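Local coordinates for cellobiose 2-epimerase (Caldibacillus thermoamylovorans, PDB 5ZHB), which catalyses the reversible epimerization of cellobiose to 4-O-beta-D-glucosyl-D-mannose, inverting C2 of the sugar at the reducing end, at residues G48-C53 and L94-D99; D107-Y112 and F160-E165. All blocks are in the same frame, centred on the assembly; numbering follows the deposited sequence.

Contacts 1 and 2 illustrate how an antiparallel bridge can pair the short strand before a helix with another strand. The pair leads into helix 49-66 directly in contact 1, and into helix 111-128 one residue later, past His110, in contact 2; the centres of the two contacts lie about 12 Å apart. Strand 97-98 of the first is followed in the chain by strand 106-110 of the second, and Ile50 touches Tyr112 between them. Contact 1 is largely buried and works through glycine backbone, sulphur and apolar carbon. Contact 2, farther from the chain centre, is only partly buried; it combines a two-way backbone pair with an ammonium bonded to a carbonyl, a bridging water and a CH-pi contact.

Contact 1: G48-C53 and L94-D99; sequences GGIATC and LYWMVD
A short antiparallel bridge between Gly48 and Met97 runs directly into helix 49-66, and two glycines at the junction bring the backbones close. The bridge is a non-hydrogen-bonded pair with the CA atoms of Gly48 and Met97 4.5 Å apart. One residue further on, Gly49 N donates to Trp96 O over 3.0 Å; the bond is almost straight (174° at the hydrogen), although the nitrogen sits well above the carbonyl plane. Gly49 CA also turns a C-H toward Tyr95 O, at 3.6 Å. That buried oxygen has no hydrogen-bonding partner in the model, and a CB on Gly49 would collide with it.

Gly48 is the N-cap of the helix, and its O is gripped twice by Thr52: the backbone N and, at 2.8 Å, OG1 arrive from opposite faces of the carbonyl plane. Helix 49-66 is one of the helices of the (alpha/alpha)6 barrel expected of the N-acylglucosamine 2-epimerase family, in which loops and small sheets join the helices. On the other segment, Trp96 and Met97 both lie opposite Asp106, a classic beta bulge in the pairing with strand 106-110.

Side chains close the contact at two places, and less certainly at a third, where Met97, deposited in two conformers, brings SD near Gly48 CA in one of them. The CB of Trp96 points away from the helix, with CG anti to the backbone N (chi1 -169°), but its indole returns, and CZ3 meets Ile50 CD1 at 3.6 Å as the two side chains cross obliquely. Arg108 makes a cation-pi contact with this same indole, and His110 and Trp371 also meet it. Further along the helix, Cys53 meets Leu94 of the other segment, whose CD1 rests 3.5 Å from Cys53 SG.

Contact 2: D107-Y112 and F160-E165; sequences DRKHVY and FNRKWE
Lys109 NZ is gripped by three oxygens: it donates to Arg162 O at 2.8 Å, in the plane of that carbonyl and on a lone pair, to Lys92 O, and it forms a salt bridge with Asp88 OD2. The side chain reaches this site by bending at chi2 (-66°), which places CD, and at chi4, which places NZ. On the way it crosses the Trp164 indole at about a right angle, with CB over the face of the six-membered ring, 3.7 Å from its centroid in a CH-pi contact. An alanine here would retain that CB contact but would probably leave Arg162 O and Lys92 O without their ammonium donor and Asp88 with one cation fewer, and open a gap beside the indole.

The backbones pair strand 106-110, an outermost strand of a three-stranded antiparallel sheet, with the end of strand 155-160. Lys109 and Phe160 form an antiparallel hydrogen-bonded pair, N to O in both directions at 2.9 Å. Lys109 O also lies at the edge of the Phe160 ring, while CE1 of that ring meets Val111 CG2 at 4.0 Å. Beyond Phe160 the chain folds into a type I turn, Asn161 to Trp164, which brings Trp164 CE3 over one face of the Phe160 ring. Asn161 OD1 receives Glu165 N at 2.9 Å. At the other end, His110 ND1 accepts Tyr112 N, capping helix 111-128.

Asp107 and Arg162 meet without a direct charge pair. Their side chains cross at about a right angle, Asp107 OD2 lying 3.5 Å from Arg162 CD. A water links the carboxylate to the Arg162 backbone, donating to Asp107 OD1 at 2.6 Å and accepting from Arg162 N. Arg162 NE instead bonds to Asp88 OD2, the oxygen that also holds Lys109 NZ, a sharing that would probably offset the repulsion between the two cations.

Contact 1: G48-C53 and L94-D99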
loop_
_atom_site.group_PDB
_atom_site.type_symbol
_atom_site.label_atom_id
_atom_site.label_comp_id
_atom_site.label_asym_id
_atom_site.label_seq_id
_atom_site.Cartn_x
_atom_site.Cartn_y
_atom_site.Cartn_z
ATOM N N GLY A 48 -0.810 8.173 12.629
ATOM C CA GLY A 48 0.066 7.058 12.263
ATOM C C GLY A 48 1.249 7.524 11.430
ATOM O O GLY A 48 1.118 8.428 10.620
ATOM N N GLY A 49 2.394 6.848 11.604
ATOM C CA GLY A 49 3.570 7.091 10.805
ATOM C C GLY A 49 3.318 6.659 9.362
ATOM O O GLY A 49 3.555 7.430 8.431
ATOM N N ILE A 50 2.781 5.446 9.209
ATOM C CA ILE A 50 2.418 4.968 7.881
ATOM C C ILE A 50 1.307 5.823 7.259
ATOM O O ILE A 50 1.398 6.157 6.073
ATOM C CB ILE A 50 2.105 3.462 7.876
ATOM C CG1 ILE A 50 3.397 2.683 8.174
ATOM C CG2 ILE A 50 1.520 3.060 6.512
ATOM C CD1 ILE A 50 3.229 1.192 8.348
ATOM N N ALA A 51 0.254 6.136 8.015
ATOM C CA ALA A 51 -0.797 7.006 7.493
ATOM C C ALA A 51 -0.187 8.297 6.934
ATOM O O ALA A 51 -0.592 8.775 5.870
ATOM C CB ALA A 51 -1.848 7.262 8.546
ATOM N N THR A 52 0.800 8.866 7.633
ATOM C CA THR A 52 1.378 10.144 7.219
ATOM C C THR A 52 2.160 9.977 5.912
ATOM O O THR A 52 2.083 10.834 5.024
ATOM C CB THR A 52 2.258 10.737 8.337
ATOM O OG1 THR A 52 1.517 10.978 9.530
ATOM C CG2 THR A 52 2.863 12.060 7.929
ATOM N N CYS A 53 2.966 8.911 5.815
ATOM C CA CYS A 53 3.601 8.561 4.560
ATOM C C CYS A 53 2.570 8.446 3.439
ATOM O O CYS A 53 2.801 8.933 2.338
ATOM C CB CYS A 53 4.343 7.235 4.628
ATOM S SG CYS A 53 5.700 7.220 5.820
ATOM N N LEU A 94 11.237 6.170 11.240
ATOM C CA LEU A 94 9.895 6.685 11.465
ATOM C C LEU A 94 9.266 5.948 12.625
ATOM O O LEU A 94 9.317 4.730 12.666
ATOM C CB LEU A 94 9.018 6.517 10.226
ATOM C CG LEU A 94 9.563 7.057 8.903
ATOM C CD1 LEU A 94 8.530 6.830 7.803
ATOM C CD2 LEU A 94 9.915 8.529 9.008
ATOM N N TYR A 95 8.709 6.714 13.573
ATOM C CA TYR A 95 7.845 6.187 14.613
ATOM C C TYR A 95 6.630 5.479 14.017
ATOM O O TYR A 95 6.123 5.888 12.977
ATOM C CB TYR A 95 7.403 7.392 15.458
ATOM C CG TYR A 95 8.494 7.986 16.331
ATOM C CD1 TYR A 95 9.333 7.182 17.103
ATOM C CD2 TYR A 95 8.670 9.364 16.402
ATOM C CE1 TYR A 95 10.308 7.736 17.930
ATOM C CE2 TYR A 95 9.634 9.928 17.222
ATOM C CZ TYR A 95 10.428 9.119 18.013
ATOM O OH TYR A 95 11.408 9.688 18.772
ATOM N N TRP A 96 6.099 4.503 14.757
ATOM C CA TRP A 96 4.865 3.832 14.387
ATOM C C TRP A 96 3.630 4.718 14.574
ATOM O O TRP A 96 2.722 4.731 13.724
ATOM C CB TRP A 96 4.739 2.560 15.217
ATOM C CG TRP A 96 3.650 1.615 14.790
ATOM C CD1 TRP A 96 2.511 1.298 15.470
ATOM C CD2 TRP A 96 3.656 0.790 13.599
ATOM N NE1 TRP A 96 1.809 0.342 14.781
ATOM C CE2 TRP A 96 2.486 0.011 13.635
ATOM C CE3 TRP A 96 4.521 0.655 12.509
ATOM C CZ2 TRP A 96 2.170 -0.903 12.633
ATOM C CZ3 TRP A 96 4.192 -0.228 11.504
ATOM C CH2 TRP A 96 3.043 -1.015 11.577
ATOM N N MET A 97 3.586 5.436 15.703
ATOM C CA MET A 97 2.518 6.388 15.973
ATOM C C MET A 97 3.090 7.609 16.692
ATOM O O MET A 97 4.065 7.509 17.442
ATOM C CB MET A 97 1.427 5.815 16.892
ATOM C CG MET A 97 0.572 4.681 16.323
ATOM S SD MET A 97 -0.719 5.174 15.152
ATOM C CE MET A 97 -1.589 6.467 16.049
ATOM N N VAL A 98 2.441 8.753 16.461
ATOM C CA VAL A 98 2.600 9.942 17.282
ATOM C C VAL A 98 1.220 10.402 17.743
ATOM O O VAL A 98 0.209 9.999 17.195
ATOM C CB VAL A 98 3.384 11.053 16.556
ATOM C CG1 VAL A 98 4.819 10.627 16.247
ATOM C CG2 VAL A 98 2.673 11.528 15.292
ATOM N N ASP A 99 1.178 11.245 18.787
ATOM C CA ASP A 99 -0.071 11.783 19.290
ATOM C C ASP A 99 -0.437 12.951 18.392
ATOM O O ASP A 99 0.315 13.301 17.495
ATOM C CB ASP A 99 0.025 12.123 20.776
ATOM C CG ASP A 99 0.957 13.278 21.124
ATOM O OD1 ASP A 99 1.381 13.998 20.208
ATOM O OD2 ASP A 99 1.287 13.422 22.319
#

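Contact 2: D107-Y112 and F160-E165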
loop_
_atom_site.group_PDB
_atom_site.type_symbol
_atom_site.label_atom_id
_atom_site.label_comp_id
_atom_site.label_asym_id
_atom_site.label_seq_id
_atom_site.Cartn_x
_atom_site.Cartn_y
_atom_site.Cartn_z
ATOM N N ASP A 107 6.635 4.262 19.732
ATOM C CA ASP A 107 7.936 4.632 19.219
ATOM C C ASP A 107 8.692 3.429 18.646
ATOM O O ASP A 107 9.891 3.541 18.365
ATOM C CB ASP A 107 8.749 5.329 20.298
ATOM C CG ASP A 107 9.101 4.483 21.511
ATOM O OD1 ASP A 107 8.776 3.287 21.540
ATOM O OD2 ASP A 107 9.693 5.051 22.436
ATOM N N ARG A 108 8.003 2.292 18.479
ATOM C CA ARG A 108 8.586 1.153 17.784
ATOM C C ARG A 108 8.986 1.513 16.346
ATOM O O ARG A 108 8.427 2.399 15.703
ATOM C CB ARG A 108 7.620 -0.029 17.816
ATOM C CG ARG A 108 7.560 -0.654 19.196
ATOM C CD ARG A 108 6.628 -1.830 19.217
ATOM N NE ARG A 108 5.323 -1.422 18.685
ATOM C CZ ARG A 108 4.281 -2.232 18.554
ATOM N NH1 ARG A 108 4.385 -3.497 18.911
ATOM N NH2 ARG A 108 3.147 -1.750 18.087
ATOM N N LYS A 109 9.973 0.784 15.840
ATOM C CA LYS A 109 10.529 1.015 14.520
ATOM C C LYS A 109 10.300 -0.256 13.702
ATOM O O LYS A 109 10.876 -1.306 14.003
ATOM C CB LYS A 109 12.031 1.247 14.699
ATOM C CG LYS A 109 12.404 2.499 15.456
ATOM C CD LYS A 109 12.077 3.833 14.816
ATOM C CE LYS A 109 12.266 4.978 15.786
ATOM N NZ LYS A 109 13.684 5.237 16.141
ATOM N N HIS A 110 9.419 -0.164 12.709
ATOM C CA HIS A 110 9.045 -1.332 11.934
ATOM C C HIS A 110 9.575 -1.112 10.510
ATOM O O HIS A 110 9.433 -0.011 9.968
ATOM C CB HIS A 110 7.527 -1.518 12.024
ATOM C CG HIS A 110 7.124 -2.899 11.640
ATOM N ND1 HIS A 110 7.392 -3.412 10.381
ATOM C CD2 HIS A 110 6.577 -3.891 12.353
ATOM C CE1 HIS A 110 6.969 -4.668 10.319
ATOM N NE2 HIS A 110 6.462 -4.988 11.511
ATOM N N VAL A 111 10.157 -2.160 9.917
ATOM C CA VAL A 111 10.665 -2.112 8.546
ATOM C C VAL A 111 9.552 -1.683 7.582
ATOM O O VAL A 111 9.788 -0.921 6.665
ATOM C CB VAL A 111 11.289 -3.474 8.166
ATOM C CG1 VAL A 111 11.615 -3.554 6.679
ATOM C CG2 VAL A 111 12.541 -3.790 8.969
ATOM N N TYR A 112 8.315 -2.131 7.823
ATOM C CA TYR A 112 7.168 -1.809 6.980
ATOM C C TYR A 112 6.969 -0.305 6.942
ATOM O O TYR A 112 6.733 0.271 5.881
ATOM C CB TYR A 112 5.941 -2.513 7.553
ATOM C CG TYR A 112 4.596 -2.302 6.877
ATOM C CD1 TYR A 112 4.455 -2.336 5.493
ATOM C CD2 TYR A 112 3.449 -2.191 7.640
ATOM C CE1 TYR A 112 3.213 -2.196 4.906
ATOM C CE2 TYR A 112 2.202 -2.050 7.066
ATOM C CZ TYR A 112 2.087 -2.047 5.690
ATOM O OH TYR A 112 0.844 -1.921 5.135
ATOM N N PHE A 160 11.300 -3.606 15.670
ATOM C CA PHE A 160 12.343 -3.203 16.614
ATOM C C PHE A 160 11.761 -2.215 17.624
ATOM O O PHE A 160 10.742 -1.561 17.358
ATOM C CB PHE A 160 13.500 -2.543 15.847
ATOM C CG PHE A 160 14.118 -3.421 14.772
ATOM C CD1 PHE A 160 13.448 -3.654 13.569
ATOM C CD2 PHE A 160 15.350 -4.036 14.963
ATOM C CE1 PHE A 160 14.008 -4.468 12.597
ATOM C CE2 PHE A 160 15.910 -4.836 13.978
ATOM C CZ PHE A 160 15.221 -5.055 12.793
ATOM N N ASN A 161 12.465 -2.039 18.769
ATOM C CA ASN A 161 12.150 -0.947 19.670
ATOM C C ASN A 161 12.708 0.333 19.080
ATOM O O ASN A 161 13.393 0.319 18.042
ATOM C CB ASN A 161 12.603 -1.215 21.107
ATOM C CG ASN A 161 14.103 -1.347 21.255
ATOM O OD1 ASN A 161 14.878 -0.926 20.381
ATOM N ND2 ASN A 161 14.516 -1.870 22.399
ATOM N N ARG A 162 12.467 1.434 19.801
ATOM C CA ARG A 162 12.905 2.739 19.360
ATOM C C ARG A 162 14.387 2.742 18.987
ATOM O O ARG A 162 14.781 3.423 18.041
ATOM C CB ARG A 162 12.601 3.780 20.436
ATOM C CG ARG A 162 12.812 5.212 19.955
ATOM C CD ARG A 162 12.727 6.284 21.076
ATOM N NE ARG A 162 13.220 7.530 20.509
ATOM C CZ ARG A 162 13.514 8.639 21.172
ATOM N NH1 ARG A 162 13.513 8.661 22.484
ATOM N NH2 ARG A 162 13.822 9.730 20.514
ATOM N N LYS A 163 15.225 2.055 19.777
ATOM C CA LYS A 163 16.669 2.110 19.581
ATOM C C LYS A 163 17.139 0.974 18.664
ATOM O O LYS A 163 18.294 0.523 18.716
ATOM C CB LYS A 163 17.327 2.019 20.963
ATOM C CG LYS A 163 16.933 3.092 21.957
ATOM C CD LYS A 163 17.467 2.836 23.373
ATOM C CE LYS A 163 17.175 4.014 24.280
ATOM N NZ LYS A 163 17.569 3.793 25.670
ATOM N N TRP A 164 16.236 0.479 17.805
ATOM C CA TRP A 164 16.629 -0.426 16.731
ATOM C C TRP A 164 17.155 -1.743 17.246
ATOM O O TRP A 164 18.033 -2.319 16.601
ATOM C CB TRP A 164 17.670 0.239 15.821
ATOM C CG TRP A 164 17.001 1.271 14.971
ATOM C CD1 TRP A 164 17.080 2.617 15.085
ATOM C CD2 TRP A 164 16.076 0.996 13.898
ATOM N NE1 TRP A 164 16.284 3.204 14.145
ATOM C CE2 TRP A 164 15.656 2.241 13.409
ATOM C CE3 TRP A 164 15.594 -0.170 13.300
ATOM C CZ2 TRP A 164 14.774 2.356 12.342
ATOM C CZ3 TRP A 164 14.745 -0.059 12.217
ATOM C CH2 TRP A 164 14.360 1.195 11.741
ATOM N N GLU A 165 16.562 -2.225 18.347
ATOM C CA GLU A 165 16.865 -3.516 18.933
ATOM C C GLU A 165 15.698 -4.457 18.649
ATOM O O GLU A 165 14.555 -4.210 19.052
ATOM C CB GLU A 165 17.131 -3.373 20.439
ATOM C CG GLU A 165 18.118 -2.255 20.743
ATOM C CD GLU A 165 18.200 -1.760 22.190
ATOM O OE1 GLU A 165 17.420 -2.200 23.077
ATOM O OE2 GLU A 165 19.021 -0.829 22.389
HETATM O O HOH W 1 10.266 1.115 21.656
#